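Long-range contacts in probable TonB-dependent siderophore receptor PiuA (Acinetobacter baumannii, PDB 5FP1), which probably takes part in the first step of iron uptake by binding ferric siderophores at the outer membrane, and may bind ferric enterobactin with micromolar affinity: residues A[538-543]-A[568-573]; A[587-592]-A[623-628]. All coordinates share one frame; numbering follows the deposited sequence.

Overall arrangement
Interactions 1 and 2 lie in series along the chain on four strands that lie side by side in the barrel of the TonB-dependent receptor: 536-555, 558-575, 582-597 and 624-635, each antiparallel to the next. Interaction 1 pairs the two arms of a beta hairpin; interaction 2 pairs the following strand with one reached through a longer excursion of the chain. Their centres are about 9 Å apart, and strands 558-575 and 582-597 are neighbours that join them, with Leu-572 O 2.9 Å from Tyr-588 N. On the plug side, Phe-543 touches Leu-591 and Glu-571 packs on Thr-589. The two contacts thus form one continuous patch of barrel wall, with detergent bound on its outer face.

Interaction 1 (A[538-543]-A[568-573]); sequences LTAAIF and DGFELG
The ring of Phe-543 lies flat over Gly-569, the residue opposite it on the neighbouring antiparallel strand. Its CG sits between the backbone N and the carbonyl carbon (chi1 54°), a torsion that folds the ring across the partner strand. A CH-pi contact results, with Gly-569 CA 3.9 Å from the centroid of the Phe-543 ring, which lies directly against the glycine backbone. Glu-571 crosses the phenyl group at about a right angle, its carboxylate plane turned 50° from the ring, and brings OE2 to 3.5 Å from Phe-543 CZ. Arg-88 ties the pair together, in a salt bridge with Glu-571 OE1 and a cation-pi contact with Phe-543.

Farther along the same face, Thr-539 OG1 lies over Gly-573 and is 2.6 Å from a water, which donates a weak hydrogen bond to Glu-571 O. The other face is apolar. Ile-542 reaches obliquely across to Phe-570, with CD1 of Ile-542 3.4 Å from CD1 of Phe-570, while Ala-540 CB meets Leu-572 CD1 at 3.8 Å and Leu-538 closes the row.

Six backbone hydrogen bonds join the strands, a reciprocal pair each for Thr-539 with Gly-573, Ala-541 with Glu-571 and Phe-543 with Gly-569; Thr-539 N, for example, is 2.9 Å from Gly-573 O. Ser-43 of strand 43-47, in the plug, touches Ala-541 and Glu-571, which identifies the Phe-543 face as the lumenal one. Such a hairpin, with a mixed, plug-facing inner side and an aliphatic and aromatic outer side, is characteristic of a transmembrane beta-barrel of the TonB-dependent receptor family.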
loop_
_atom_site.group_PDB
_atom_site.type_symbol
_atom_site.label_atom_id
_atom_site.label_comp_id
_atom_site.label_asym_id
_atom_site.label_seq_id
_atom_site.Cartn_x
_atom_site.Cartn_y
_atom_site.Cartn_z
ATOM N N LEU A 538 11.770 -19.342 -9.938
ATOM C CA LEU A 538 12.357 -19.198 -8.617
ATOM C C LEU A 538 13.165 -17.908 -8.600
ATOM O O LEU A 538 13.873 -17.596 -9.574
ATOM C CB LEU A 538 13.278 -20.378 -8.354
ATOM C CG LEU A 538 14.144 -20.314 -7.108
ATOM C CD1 LEU A 538 13.267 -20.455 -5.882
ATOM C CD2 LEU A 538 15.201 -21.409 -7.139
ATOM N N THR A 539 13.073 -17.151 -7.512
ATOM C CA THR A 539 13.910 -15.960 -7.338
ATOM C C THR A 539 14.555 -16.002 -5.948
ATOM O O THR A 539 13.973 -16.493 -4.972
ATOM C CB THR A 539 13.121 -14.622 -7.461
ATOM O OG1 THR A 539 12.141 -14.548 -6.411
ATOM C CG2 THR A 539 12.428 -14.469 -8.827
ATOM N N ALA A 540 15.767 -15.483 -5.865
ATOM C CA ALA A 540 16.465 -15.317 -4.603
ATOM C C ALA A 540 17.257 -14.028 -4.661
ATOM O O ALA A 540 17.813 -13.683 -5.702
ATOM C CB ALA A 540 17.392 -16.489 -4.353
ATOM N N ALA A 541 17.333 -13.325 -3.532
ATOM C CA ALA A 541 18.070 -12.080 -3.453
ATOM C C ALA A 541 18.578 -11.853 -2.058
ATOM O O ALA A 541 17.900 -12.198 -1.066
ATOM C CB ALA A 541 17.183 -10.925 -3.880
ATOM N N ILE A 542 19.758 -11.240 -1.986
ATOM C CA ILE A 542 20.392 -10.846 -0.746
ATOM C C ILE A 542 20.692 -9.378 -0.945
ATOM O O ILE A 542 21.137 -8.978 -2.012
ATOM C CB ILE A 542 21.711 -11.628 -0.518
ATOM C CG1 ILE A 542 21.403 -13.077 -0.195
ATOM C CG2 ILE A 542 22.539 -11.003 0.589
ATOM C CD1 ILE A 542 21.032 -13.279 1.252
ATOM N N PHE A 543 20.452 -8.558 0.073
ATOM C CA PHE A 543 20.483 -7.116 -0.130
ATOM C C PHE A 543 20.749 -6.359 1.146
ATOM O O PHE A 543 20.519 -6.857 2.250
ATOM C CB PHE A 543 19.155 -6.631 -0.739
ATOM C CG PHE A 543 17.955 -7.054 0.058
ATOM C CD1 PHE A 543 17.503 -6.306 1.123
ATOM C CD2 PHE A 543 17.294 -8.217 -0.263
ATOM C CE1 PHE A 543 16.410 -6.739 1.864
ATOM C CE2 PHE A 543 16.215 -8.664 0.470
ATOM C CZ PHE A 543 15.768 -7.918 1.529
ATOM N N ASP A 568 19.363 -5.537 6.327
ATOM C CA ASP A 568 20.089 -6.592 5.620
ATOM C C ASP A 568 19.178 -7.799 5.493
ATOM O O ASP A 568 18.689 -8.348 6.499
ATOM C CB ASP A 568 21.365 -6.977 6.411
ATOM C CG ASP A 568 22.422 -5.880 6.394
ATOM O OD1 ASP A 568 22.525 -5.176 5.372
ATOM O OD2 ASP A 568 23.129 -5.702 7.410
ATOM N N GLY A 569 18.913 -8.223 4.287
ATOM C CA GLY A 569 17.873 -9.193 4.098
ATOM C C GLY A 569 18.087 -10.199 3.007
ATOM O O GLY A 569 19.016 -10.086 2.186
ATOM N N PHE A 570 17.177 -11.154 3.008
ATOM C CA PHE A 570 17.122 -12.241 2.051
ATOM C C PHE A 570 15.673 -12.478 1.655
ATOM O O PHE A 570 14.763 -12.484 2.505
ATOM C CB PHE A 570 17.710 -13.503 2.690
ATOM C CG PHE A 570 17.483 -14.745 1.894
ATOM C CD1 PHE A 570 18.119 -14.933 0.690
ATOM C CD2 PHE A 570 16.674 -15.748 2.377
ATOM C CE1 PHE A 570 17.940 -16.102 -0.034
ATOM C CE2 PHE A 570 16.466 -16.907 1.646
ATOM C CZ PHE A 570 17.101 -17.081 0.437
ATOM N N GLU A 571 15.436 -12.656 0.364
ATOM C CA GLU A 571 14.098 -12.931 -0.123
ATOM C C GLU A 571 14.180 -14.119 -1.075
ATOM O O GLU A 571 15.110 -14.224 -1.881
ATOM C CB GLU A 571 13.499 -11.712 -0.888
ATOM C CG GLU A 571 13.045 -10.551 -0.017
ATOM C CD GLU A 571 12.953 -9.183 -0.737
ATOM O OE1 GLU A 571 13.224 -9.078 -1.969
ATOM O OE2 GLU A 571 12.661 -8.197 -0.032
ATOM N N LEU A 572 13.166 -14.955 -1.034
ATOM C CA LEU A 572 13.011 -16.103 -1.936
ATOM C C LEU A 572 11.554 -16.152 -2.407
ATOM O O LEU A 572 10.633 -15.917 -1.627
ATOM C CB LEU A 572 13.370 -17.362 -1.163
ATOM C CG LEU A 572 13.601 -18.716 -1.804
ATOM C CD1 LEU A 572 14.904 -18.738 -2.579
ATOM C CD2 LEU A 572 13.668 -19.730 -0.665
ATOM N N GLY A 573 11.347 -16.441 -3.687
ATOM C CA GLY A 573 10.020 -16.509 -4.280
ATOM C C GLY A 573 9.920 -17.702 -5.222
ATOM O O GLY A 573 10.906 -18.076 -5.860
HETATM O O HOH W 1 13.172 -13.354 -4.401
#

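Interaction 2 (A[587-592]-A[623-628]); sequences GYTYLD and KQAATL. With C8E ((hydroxyethyloxy)tri(ethyloxy)octane), chain I.
Tyr-588 and Gln-624 meet tip to tip on the outer face of the strand pair, where the phenol OH donates to Gln-624 OE1 at 2.6 Å. The acceptor lies in the plane of the Tyr-588 ring, at its edge, and the amide plane stands 80° to that ring. The Tyr-590 ring crosses the same glutamine obliquely, bringing CD2 to 3.5 Å from Gln-624 CG, and has the Tyr-588 hydroxyl at its edge. CG anti to the backbone N (chi1 -172°) sets one face of the Tyr-590 ring against Lys-623 O, which lies 3.5 Å above the ring plane and off toward its rim. That carbonyl accepts a 2.7 Å hydrogen bond from Leu-591 N, although the donor stands well above the carbonyl plane.

Packing is close on the opposite face as well: Thr-589 CG2 touches Ala-625 CB at 4.0 Å, and Pro-68 rests on both Thr-589 and Thr-627. Their hydroxyls bond to Phe-570 O and Thr-66 O respectively.

The contact is looser at its margin. Lys-623 runs beside Tyr-590, its CG 3.7 Å from the tyrosine OH, before its end leads away from the partner strand. Nearby, the detergent C8E approaches Gln-624, with Gln-624 NE2 3.5 Å from C8E C8, while C8E C1 is 4.0 Å from Ala-626 CB. The phenol-amide bond thus pairs two polar groups beside a detergent chain, a chemistry consistent with an amphipathic, lipid-facing surface on the barrel.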
loop_
_atom_site.group_PDB
_atom_site.type_symbol
_atom_site.label_atom_id
_atom_site.label_comp_id
_atom_site.label_asym_id
_atom_site.label_seq_id
_atom_site.Cartn_x
_atom_site.Cartn_y
_atom_site.Cartn_z
ATOM N N GLY A 587 6.573 -17.512 -0.893
ATOM C CA GLY A 587 7.643 -16.574 -0.597
ATOM C C GLY A 587 8.193 -16.680 0.792
ATOM O O GLY A 587 7.498 -17.060 1.716
ATOM N N TYR A 588 9.454 -16.305 0.955
ATOM C CA TYR A 588 10.063 -16.258 2.260
ATOM C C TYR A 588 10.941 -15.032 2.360
ATOM O O TYR A 588 11.557 -14.609 1.369
ATOM C CB TYR A 588 10.908 -17.523 2.512
ATOM C CG TYR A 588 11.765 -17.399 3.731
ATOM C CD1 TYR A 588 11.250 -17.657 4.990
ATOM C CD2 TYR A 588 13.078 -16.987 3.639
ATOM C CE1 TYR A 588 12.025 -17.511 6.116
ATOM C CE2 TYR A 588 13.850 -16.833 4.762
ATOM C CZ TYR A 588 13.325 -17.110 5.989
ATOM O OH TYR A 588 14.098 -16.932 7.108
ATOM N N THR A 589 11.062 -14.474 3.556
ATOM C CA THR A 589 11.993 -13.364 3.738
ATOM C C THR A 589 12.575 -13.345 5.131
ATOM O O THR A 589 11.894 -13.681 6.101
ATOM C CB THR A 589 11.333 -11.991 3.376
ATOM O OG1 THR A 589 12.334 -10.961 3.350
ATOM C CG2 THR A 589 10.227 -11.611 4.355
ATOM N N TYR A 590 13.857 -13.006 5.200
ATOM C CA TYR A 590 14.551 -12.754 6.438
ATOM C C TYR A 590 15.043 -11.314 6.406
ATOM O O TYR A 590 15.680 -10.880 5.443
ATOM C CB TYR A 590 15.728 -13.735 6.614
ATOM C CG TYR A 590 16.346 -13.621 7.973
ATOM C CD1 TYR A 590 17.248 -12.619 8.267
ATOM C CD2 TYR A 590 15.987 -14.496 8.990
ATOM C CE1 TYR A 590 17.773 -12.485 9.544
ATOM C CE2 TYR A 590 16.509 -14.375 10.249
ATOM C CZ TYR A 590 17.406 -13.374 10.521
ATOM O OH TYR A 590 17.925 -13.280 11.790
ATOM N N LEU A 591 14.709 -10.545 7.438
ATOM C CA LEU A 591 15.007 -9.129 7.437
ATOM C C LEU A 591 15.648 -8.717 8.743
ATOM O O LEU A 591 14.980 -8.607 9.778
ATOM C CB LEU A 591 13.729 -8.304 7.204
ATOM C CG LEU A 591 12.986 -8.574 5.909
ATOM C CD1 LEU A 591 11.591 -7.958 5.939
ATOM C CD2 LEU A 591 13.774 -8.008 4.753
ATOM N N ASP A 592 16.943 -8.470 8.687
ATOM C CA ASP A 592 17.705 -8.050 9.836
ATOM C C ASP A 592 17.819 -6.520 9.830
ATOM O O ASP A 592 18.678 -5.935 9.159
ATOM C CB ASP A 592 19.075 -8.727 9.811
ATOM C CG ASP A 592 19.926 -8.378 11.010
ATOM O OD1 ASP A 592 19.396 -7.941 12.042
ATOM O OD2 ASP A 592 21.152 -8.497 10.891
ATOM N N LYS A 623 11.431 -10.015 11.583
ATOM C CA LYS A 623 12.712 -10.634 11.263
ATOM C C LYS A 623 12.563 -11.723 10.200
ATOM O O LYS A 623 13.474 -11.944 9.393
ATOM C CB LYS A 623 13.331 -11.236 12.521
ATOM C CG LYS A 623 14.840 -11.346 12.462
ATOM C CD LYS A 623 15.434 -11.467 13.854
ATOM C CE LYS A 623 15.306 -10.171 14.630
ATOM N NZ LYS A 623 15.468 -10.418 16.091
ATOM N N GLN A 624 11.439 -12.430 10.246
ATOM C CA GLN A 624 11.110 -13.476 9.265
ATOM C C GLN A 624 9.649 -13.381 8.913
ATOM O O GLN A 624 8.830 -13.029 9.770
ATOM C CB GLN A 624 11.341 -14.885 9.832
ATOM C CG GLN A 624 12.780 -15.223 10.112
ATOM C CD GLN A 624 12.950 -16.707 10.358
ATOM O OE1 GLN A 624 13.109 -17.486 9.422
ATOM N NE2 GLN A 624 12.886 -17.105 11.621
ATOM N N ALA A 625 9.326 -13.738 7.675
ATOM C CA ALA A 625 7.957 -13.908 7.241
ATOM C C ALA A 625 7.882 -14.867 6.037
ATOM O O ALA A 625 8.858 -15.026 5.302
ATOM C CB ALA A 625 7.353 -12.552 6.898
ATOM N N ALA A 626 6.729 -15.493 5.829
ATOM C CA ALA A 626 6.565 -16.424 4.709
ATOM C C ALA A 626 5.116 -16.574 4.337
ATOM O O ALA A 626 4.240 -16.448 5.192
ATOM C CB ALA A 626 7.159 -17.788 5.045
ATOM N N THR A 627 4.848 -16.807 3.051
ATOM C CA THR A 627 3.500 -17.051 2.610
ATOM C C THR A 627 3.510 -18.194 1.606
ATOM O O THR A 627 4.500 -18.438 0.874
ATOM C CB THR A 627 2.816 -15.840 1.949
ATOM O OG1 THR A 627 3.436 -15.563 0.693
ATOM C CG2 THR A 627 2.868 -14.554 2.846
ATOM N N LEU A 628 2.385 -18.864 1.563
ATOM C CA LEU A 628 2.193 -20.002 0.642
ATOM C C LEU A 628 0.743 -20.050 0.219
ATOM O O LEU A 628 -0.165 -19.984 1.065
ATOM C CB LEU A 628 2.610 -21.294 1.321
ATOM C CG LEU A 628 2.192 -22.598 0.617
ATOM C CD1 LEU A 628 2.994 -22.769 -0.638
ATOM C CD2 LEU A 628 2.419 -23.785 1.542
HETATM C C1 C8E I . 8.983 -21.389 4.946
HETATM C C2 C8E I . 9.507 -21.754 6.322
HETATM C C3 C8E I . 8.921 -20.877 7.425
HETATM C C4 C8E I . 10.029 -20.399 8.359
HETATM C C5 C8E I . 9.521 -20.060 9.757
HETATM C C6 C8E I . 10.572 -20.472 10.782
HETATM C C7 C8E I . 10.286 -19.930 12.176
HETATM C C8 C8E I . 11.557 -19.974 13.015
HETATM O O9 C8E I . 11.378 -19.176 14.180
#